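Local coordinates for glycine betaine/carnitine/choline ABC transporter (Staphylococcus aureus subsp. aureus Mu50, PDB 3O66), which probably binds glycine betaine, carnitine, choline or related quaternary-amine solutes as the substrate-binding part of an ABC uptake system, at residues Q22-M27 and Y110-T115; A82-P87 and M91-Q96; Y196-R201 and I248-M253. All coordinates share one frame; numbering follows the deposited sequence. Where two conformers were deposited one is given.

Contact 1. Residues Q22-M27 and Y110-T115; sequences QIISHM and YGFANT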
# COMPACT_ATOMS: atom_id res chain seq x y z
N GLN A 22 -0.41 10.29 -2.21
CA GLN A 22 -0.73 11.51 -2.95
C GLN A 22 -1.34 11.21 -4.33
O GLN A 22 -2.31 11.87 -4.72
CB GLN A 22 0.48 12.44 -3.04
CG GLN A 22 0.94 12.88 -1.63
CD GLN A 22 2.24 13.60 -1.65
OE1 GLN A 22 3.12 13.34 -2.49
NE2 GLN A 22 2.40 14.54 -0.71
N ILE A 23 -0.79 10.23 -5.02
CA ILE A 23 -1.37 9.76 -6.31
C ILE A 23 -2.85 9.37 -6.16
O ILE A 23 -3.73 9.93 -6.86
CB ILE A 23 -0.51 8.64 -6.95
CG1 ILE A 23 0.86 9.17 -7.37
CG2 ILE A 23 -1.26 7.96 -8.23
CD1 ILE A 23 1.92 8.06 -7.60
N ILE A 24 -3.13 8.44 -5.25
CA ILE A 24 -4.51 7.96 -5.06
C ILE A 24 -5.44 9.03 -4.47
O ILE A 24 -6.61 9.10 -4.83
CB ILE A 24 -4.53 6.72 -4.20
CG1 ILE A 24 -3.60 5.65 -4.79
CG2 ILE A 24 -5.96 6.18 -4.05
CD1 ILE A 24 -3.29 4.54 -3.80
N SER A 25 -4.93 9.88 -3.58
CA SER A 25 -5.74 11.02 -3.08
C SER A 25 -6.11 12.01 -4.18
O SER A 25 -7.25 12.49 -4.25
CB SER A 25 -5.05 11.73 -1.92
OG SER A 25 -4.83 10.79 -0.89
N HIS A 26 -5.17 12.29 -5.07
CA HIS A 26 -5.47 13.19 -6.17
C HIS A 26 -6.38 12.52 -7.16
O HIS A 26 -7.17 13.21 -7.82
CB HIS A 26 -4.19 13.67 -6.89
CG HIS A 26 -3.54 14.82 -6.21
ND1 HIS A 26 -4.11 16.07 -6.17
CD2 HIS A 26 -2.40 14.90 -5.50
CE1 HIS A 26 -3.33 16.88 -5.48
NE2 HIS A 26 -2.28 16.19 -5.06
N MSE A 27 -6.29 11.20 -7.26
CA MSE A 27 -7.12 10.45 -8.20
C MSE A 27 -8.57 10.52 -7.74
O MSE A 27 -9.46 10.81 -8.55
CB MSE A 27 -6.60 9.01 -8.33
CG MSE A 27 -7.18 8.22 -9.44
SE MSE A 27 -6.47 6.38 -9.30
CE MSE A 27 -4.58 6.64 -9.76
N TYR A 110 -8.39 -1.29 -3.67
CA TYR A 110 -7.95 -0.82 -4.99
C TYR A 110 -7.40 -1.95 -5.90
O TYR A 110 -7.44 -1.84 -7.12
CB TYR A 110 -6.86 0.22 -4.82
CG TYR A 110 -7.37 1.53 -4.27
CD1 TYR A 110 -8.36 2.25 -4.95
CD2 TYR A 110 -6.84 2.06 -3.09
CE1 TYR A 110 -8.82 3.45 -4.46
CE2 TYR A 110 -7.29 3.26 -2.56
CZ TYR A 110 -8.28 3.95 -3.25
OH TYR A 110 -8.71 5.14 -2.76
N GLY A 111 -6.84 -2.99 -5.27
CA GLY A 111 -6.33 -4.15 -6.00
C GLY A 111 -4.86 -4.41 -5.73
O GLY A 111 -4.29 -5.38 -6.23
N PHE A 112 -4.24 -3.56 -4.91
CA PHE A 112 -2.86 -3.78 -4.50
C PHE A 112 -2.72 -3.90 -2.97
O PHE A 112 -3.61 -3.49 -2.22
CB PHE A 112 -1.93 -2.66 -5.04
CG PHE A 112 -2.17 -1.28 -4.44
CD1 PHE A 112 -1.43 -0.84 -3.33
CD2 PHE A 112 -3.10 -0.40 -5.00
CE1 PHE A 112 -1.61 0.42 -2.79
CE2 PHE A 112 -3.31 0.88 -4.46
CZ PHE A 112 -2.56 1.31 -3.36
N ALA A 113 -1.60 -4.49 -2.54
CA ALA A 113 -1.14 -4.50 -1.15
C ALA A 113 0.25 -3.86 -1.05
O ALA A 113 1.11 -4.08 -1.93
CB ALA A 113 -1.12 -5.92 -0.62
N ASN A 114 0.44 -3.04 -0.01
CA ASN A 114 1.70 -2.39 0.29
C ASN A 114 2.23 -2.98 1.60
O ASN A 114 1.81 -2.58 2.70
CB ASN A 114 1.50 -0.87 0.41
CG ASN A 114 2.82 -0.12 0.49
OD1 ASN A 114 3.89 -0.72 0.68
ND2 ASN A 114 2.76 1.20 0.36
N THR A 115 3.06 -4.01 1.43
CA THR A 115 3.55 -4.80 2.53
C THR A 115 5.07 -4.96 2.45
O THR A 115 5.67 -4.76 1.39
CB THR A 115 2.89 -6.20 2.54
OG1 THR A 115 3.46 -6.98 3.60
CG2 THR A 115 3.08 -6.94 1.18

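Contact 2. Residues A82-P87 and M91-Q96; sequences APIKDP and MIATQQ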
# COMPACT_ATOMS: atom_id res chain seq x y z
N ALA A 82 -6.64 -8.10 17.11
CA ALA A 82 -5.55 -9.01 16.80
C ALA A 82 -5.35 -9.09 15.27
O ALA A 82 -6.31 -8.97 14.51
CB ALA A 82 -5.85 -10.38 17.39
N PRO A 83 -4.09 -9.28 14.80
CA PRO A 83 -3.89 -9.44 13.36
C PRO A 83 -4.56 -10.72 12.84
O PRO A 83 -4.61 -11.72 13.55
CB PRO A 83 -2.36 -9.58 13.23
CG PRO A 83 -1.87 -9.91 14.60
CD PRO A 83 -2.82 -9.26 15.54
N ILE A 84 -5.07 -10.67 11.61
CA ILE A 84 -5.62 -11.87 10.95
C ILE A 84 -4.75 -12.15 9.71
O ILE A 84 -4.51 -11.25 8.92
CB ILE A 84 -7.12 -11.65 10.54
CG1 ILE A 84 -8.01 -11.58 11.80
CG2 ILE A 84 -7.58 -12.77 9.58
CD1 ILE A 84 -9.47 -11.19 11.55
N LYS A 85 -4.26 -13.39 9.55
CA LYS A 85 -3.38 -13.69 8.39
C LYS A 85 -4.11 -13.87 7.06
O LYS A 85 -3.58 -13.48 6.02
CB LYS A 85 -2.46 -14.90 8.63
CG LYS A 85 -1.49 -14.77 9.83
CD LYS A 85 -0.62 -13.50 9.70
CE LYS A 85 0.55 -13.48 10.68
NZ LYS A 85 1.45 -14.64 10.48
N ASP A 86 -5.29 -14.51 7.08
CA ASP A 86 -6.05 -14.79 5.86
C ASP A 86 -6.52 -13.48 5.19
O ASP A 86 -7.13 -12.65 5.86
CB ASP A 86 -7.28 -15.65 6.17
CG ASP A 86 -8.13 -15.93 4.93
OD1 ASP A 86 -7.63 -16.63 4.02
OD2 ASP A 86 -9.28 -15.44 4.84
N PRO A 87 -6.29 -13.32 3.88
CA PRO A 87 -6.68 -12.05 3.24
C PRO A 87 -8.19 -11.70 3.35
O PRO A 87 -8.54 -10.60 3.84
CB PRO A 87 -6.22 -12.22 1.79
CG PRO A 87 -5.05 -13.16 1.89
CD PRO A 87 -5.40 -14.12 3.00
N MSE A 91 -9.93 -8.69 5.74
CA MSE A 91 -10.66 -7.56 5.13
C MSE A 91 -12.07 -7.45 5.72
O MSE A 91 -12.54 -6.35 6.03
CB MSE A 91 -10.70 -7.64 3.60
CG MSE A 91 -11.41 -6.41 2.95
SE MSE A 91 -10.60 -4.69 3.48
CE MSE A 91 -9.47 -4.53 1.92
N ILE A 92 -12.74 -8.58 5.87
CA ILE A 92 -14.06 -8.60 6.50
C ILE A 92 -14.01 -8.00 7.92
O ILE A 92 -14.87 -7.18 8.29
CB ILE A 92 -14.66 -10.03 6.51
CG1 ILE A 92 -15.06 -10.44 5.08
CG2 ILE A 92 -15.88 -10.11 7.47
CD1 ILE A 92 -15.29 -11.96 4.89
N ALA A 93 -13.04 -8.43 8.72
CA ALA A 93 -12.88 -7.90 10.09
C ALA A 93 -12.63 -6.39 10.05
O ALA A 93 -13.14 -5.66 10.88
CB ALA A 93 -11.73 -8.60 10.82
N THR A 94 -11.82 -5.92 9.10
CA THR A 94 -11.56 -4.48 8.97
C THR A 94 -12.82 -3.69 8.59
O THR A 94 -13.11 -2.62 9.15
CB THR A 94 -10.40 -4.22 7.97
OG1 THR A 94 -9.28 -5.01 8.36
CG2 THR A 94 -9.98 -2.74 8.00
N GLN A 95 -13.57 -4.18 7.63
CA GLN A 95 -14.76 -3.46 7.16
C GLN A 95 -15.86 -3.41 8.23
O GLN A 95 -16.49 -2.37 8.42
CB GLN A 95 -15.26 -4.07 5.84
CG GLN A 95 -14.30 -3.83 4.71
CD GLN A 95 -14.62 -4.58 3.43
OE1 GLN A 95 -15.23 -5.65 3.46
NE2 GLN A 95 -14.17 -4.02 2.30
N GLN A 96 -16.04 -4.52 8.93
CA GLN A 96 -17.06 -4.65 9.99
C GLN A 96 -16.69 -3.68 11.14
O GLN A 96 -17.51 -2.91 11.61
CB GLN A 96 -17.13 -6.10 10.51
CG GLN A 96 -17.85 -7.09 9.56
CD GLN A 96 -17.85 -8.55 10.06
OE1 GLN A 96 -17.01 -8.95 10.90
NE2 GLN A 96 -18.78 -9.37 9.54

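Contact 3. Residues Y196-R201 and I248-M253; sequences YSTDGR and ISTSEM. With ACT (acetate ion), chain D.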
# COMPACT_ATOMS: atom_id res chain seq x y z
N TYR A 196 9.38 -2.59 0.45
CA TYR A 196 7.93 -2.43 0.36
C TYR A 196 7.46 -2.86 -1.03
O TYR A 196 8.11 -2.52 -2.04
CB TYR A 196 7.56 -0.97 0.57
CG TYR A 196 7.50 -0.55 2.01
CD1 TYR A 196 6.47 -1.03 2.85
CD2 TYR A 196 8.43 0.33 2.54
CE1 TYR A 196 6.39 -0.64 4.19
CE2 TYR A 196 8.35 0.74 3.87
CZ TYR A 196 7.35 0.25 4.69
OH TYR A 196 7.29 0.66 6.00
N SER A 197 6.35 -3.57 -1.08
CA SER A 197 5.91 -4.25 -2.32
C SER A 197 5.39 -3.33 -3.42
O SER A 197 5.13 -3.81 -4.53
CB SER A 197 4.85 -5.28 -1.97
OG SER A 197 3.72 -4.61 -1.43
N THR A 198 5.22 -2.03 -3.16
CA THR A 198 4.76 -1.13 -4.23
C THR A 198 5.79 -0.08 -4.63
O THR A 198 5.47 0.85 -5.41
CB THR A 198 3.45 -0.38 -3.89
OG1 THR A 198 3.64 0.38 -2.69
CG2 THR A 198 2.27 -1.33 -3.76
N ASP A 199 7.01 -0.19 -4.11
CA ASP A 199 8.02 0.84 -4.40
C ASP A 199 8.25 0.95 -5.91
O ASP A 199 8.40 -0.06 -6.61
CB ASP A 199 9.35 0.58 -3.64
CG ASP A 199 10.26 1.77 -3.70
OD1 ASP A 199 10.24 2.59 -2.75
OD2 ASP A 199 10.96 1.94 -4.74
N GLY A 200 8.23 2.17 -6.43
CA GLY A 200 8.47 2.40 -7.85
C GLY A 200 9.75 1.79 -8.41
O GLY A 200 9.88 1.52 -9.61
N ARG A 201 10.75 1.60 -7.56
CA ARG A 201 12.00 1.05 -8.06
C ARG A 201 11.85 -0.41 -8.44
O ARG A 201 12.67 -0.96 -9.20
CB ARG A 201 13.16 1.32 -7.09
CG ARG A 201 13.58 2.80 -7.13
CD ARG A 201 14.37 3.21 -5.90
NE ARG A 201 13.51 3.25 -4.70
CZ ARG A 201 13.77 4.03 -3.65
NH1 ARG A 201 12.97 4.03 -2.59
NH2 ARG A 201 14.84 4.83 -3.68
N ILE A 248 -6.26 -0.97 -9.63
CA ILE A 248 -4.83 -0.78 -9.51
C ILE A 248 -4.19 -2.03 -8.95
O ILE A 248 -4.25 -2.28 -7.72
CB ILE A 248 -4.48 0.46 -8.62
CG1 ILE A 248 -5.32 1.69 -9.04
CG2 ILE A 248 -2.98 0.77 -8.71
CD1 ILE A 248 -5.05 2.93 -8.22
N SER A 249 -3.61 -2.85 -9.83
CA SER A 249 -2.89 -4.04 -9.35
C SER A 249 -1.63 -3.61 -8.61
O SER A 249 -1.26 -2.45 -8.69
CB SER A 249 -2.50 -4.94 -10.51
OG SER A 249 -1.60 -4.31 -11.40
N THR A 250 -0.98 -4.52 -7.91
CA THR A 250 0.32 -4.18 -7.32
C THR A 250 1.37 -3.71 -8.35
O THR A 250 2.06 -2.69 -8.12
CB THR A 250 0.82 -5.33 -6.45
OG1 THR A 250 -0.18 -5.56 -5.45
CG2 THR A 250 2.15 -4.99 -5.75
N SER A 251 1.44 -4.40 -9.48
CA SER A 251 2.33 -4.03 -10.60
C SER A 251 2.03 -2.61 -11.11
O SER A 251 2.91 -1.84 -11.43
CB SER A 251 2.13 -5.02 -11.77
OG SER A 251 2.52 -6.34 -11.42
N GLU A 252 0.75 -2.27 -11.17
CA GLU A 252 0.35 -0.94 -11.64
C GLU A 252 0.71 0.15 -10.63
O GLU A 252 1.15 1.23 -11.02
CB GLU A 252 -1.16 -0.90 -11.94
CG GLU A 252 -1.61 0.36 -12.64
CD GLU A 252 -1.00 0.52 -14.02
OE1 GLU A 252 -0.49 -0.47 -14.60
OE2 GLU A 252 -1.07 1.66 -14.55
N MSE A 253 0.55 -0.13 -9.34
CA MSE A 253 0.94 0.83 -8.29
C MSE A 253 2.44 1.06 -8.32
O MSE A 253 2.88 2.18 -8.09
CB MSE A 253 0.54 0.33 -6.89
CG MSE A 253 0.61 1.42 -5.76
SE MSE A 253 -0.66 2.91 -6.11
CE MSE A 253 0.60 4.29 -6.68
C ACT D . 6.19 2.09 -1.40
O ACT D . 5.64 0.96 -1.21
OXT ACT D . 5.61 2.91 -2.18
CH3 ACT D . 7.47 2.45 -0.69

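Contact 1. Residues Q22-M27 and Y110-T115
With CG1 of I24 anti to the carbonyl carbon (chi1 -54°) and chi2 extended, its two methyl ends separate, CG2 going to Y110 and CD1 to F112. CG2 meets the phenol end of Y110, lying 3.2 Å from Y110 OH and against CZ, and approaches the ring obliquely. CD1 comes to the outer edge of F112, close to the ring plane, 3.3 Å from F112 CZ and 3.7 Å from F112 CE2. The F112 ring gets there because its CG sits between the backbone N and the carbonyl carbon (chi1 67°), which carries it off the extended chain to meet the isoleucine from the opposite direction, edge first. I24 was deposited in two conformers, and these close approaches hold for one of them and say nothing firm about strain. In the two-lobed fold of periplasmic-type binding proteins, helix 19-35 follows strand 12-16 of the first sheet, while 110-115 is a crossing segment from strand 104-106 of that lobe to strand 116-120 of the other. The contact thus packs a first-lobe helix against the start of an interlobe connection. Backbone hydrogen bonds join Y110 and F112 to A222, and N114 to Y220. The phenol end of Y110 is buried, and its OH is hydrogen-bonded to G67 O on strand 65-70, which helps hold the phenol end beside I24. M253, on helix 250-261, touches both I24 and F112, while T250 of the same helix also lies against F112.

Contact 2. Residues A82-P87 and M91-Q96
I84 reaches across to A93: its CG1 is anti to the carbonyl carbon (chi1 -69°), and the extended chi2 holds CD1 out from the loop, 3.5 Å from A93 CB on the flank of helix 87-102, with K89 and A90 of the first turn also touching the side chain. At K85 the chain turns, and K85 NZ is hydrogen-bonded to the carbonyl oxygens of Q215 and F216 in another loop. D86 is the N-cap; its OD2 accepts from K89 N. P87 then opens the helix, where a proline fits well because the first turn asks no N-H of it. P87 O accepts from M91 N at 3.0 Å, an i to i+4 helical bond, and the M91 CB lies 3.7 Å from P87 O. Beyond CB the selenomethionine chain bends away from the loop. The chemistry is therefore mostly that of a helix start: a carboxylate satisfies an end N-H, probably also favoured by the helix dipole, and a single methyl-on-methyl touch accompanies it at the surface, where the loop runs beside the helix with little buried area.

Contact 3. Residues Y196-R201 and I248-M253
The methyl CG2 of T198 rests on M253, 3.8 Å from M253 CG, the two side chains crossing at a slant. T250 adds its own methyl, with T250 CG2 3.4 Å from S197 O. Because T198 OG1 stands between the backbone N and the carbonyl carbon (chi1 59°), CG2 is left to face the helix, while the hydroxyl lies near both E20 OE1 and an acetate oxygen, the latter 2.6 Å from T198 OG1. The acetate, probably from the crystallisation liquor, also lies against Y196 CB. One shell out, D199 caps helix 200-204: D199 OD2 accepts the capping bond from R201 N and, from the opposite face of its plane, one from R201 NE; with NH1 donating to OD1, NE and NH1 grip the carboxylate side-on in a salt bridge. S249 OG likewise caps helix 250-261 by accepting from E252 N. S197 O and T198 O accept from Q254 NE2 and N257 ND2. The type I turn Y196-D199 leads from strand 192-196 of the second lobe into helix 200-204, where the two lobes of the binding-protein fold meet, with helix 250-261 against it and helix 19-35 of the first lobe beyond M253.

In the fold
Contacts 1 and 3 are buried and adjoin, their centres about 9 Å apart; contact 2 is at the surface, with its centre about 19 Å from that of contact 1 and 22 Å from that of contact 3. Segment 110-115 joins the inner pair, with backbone bonds from Y110 to I248 and from T115 to S197, and helix 250-261 serves both. Contact 1 is aliphatic-on-aromatic packing with no polar bond between its segments. Contacts 2 and 3 both hold helix N-caps, but contact 3 sets them beside methyl packing and a bound anion near the meeting of the lobes, whereas contact 2, within one lobe, adds just a helical backbone bond and one methyl touch.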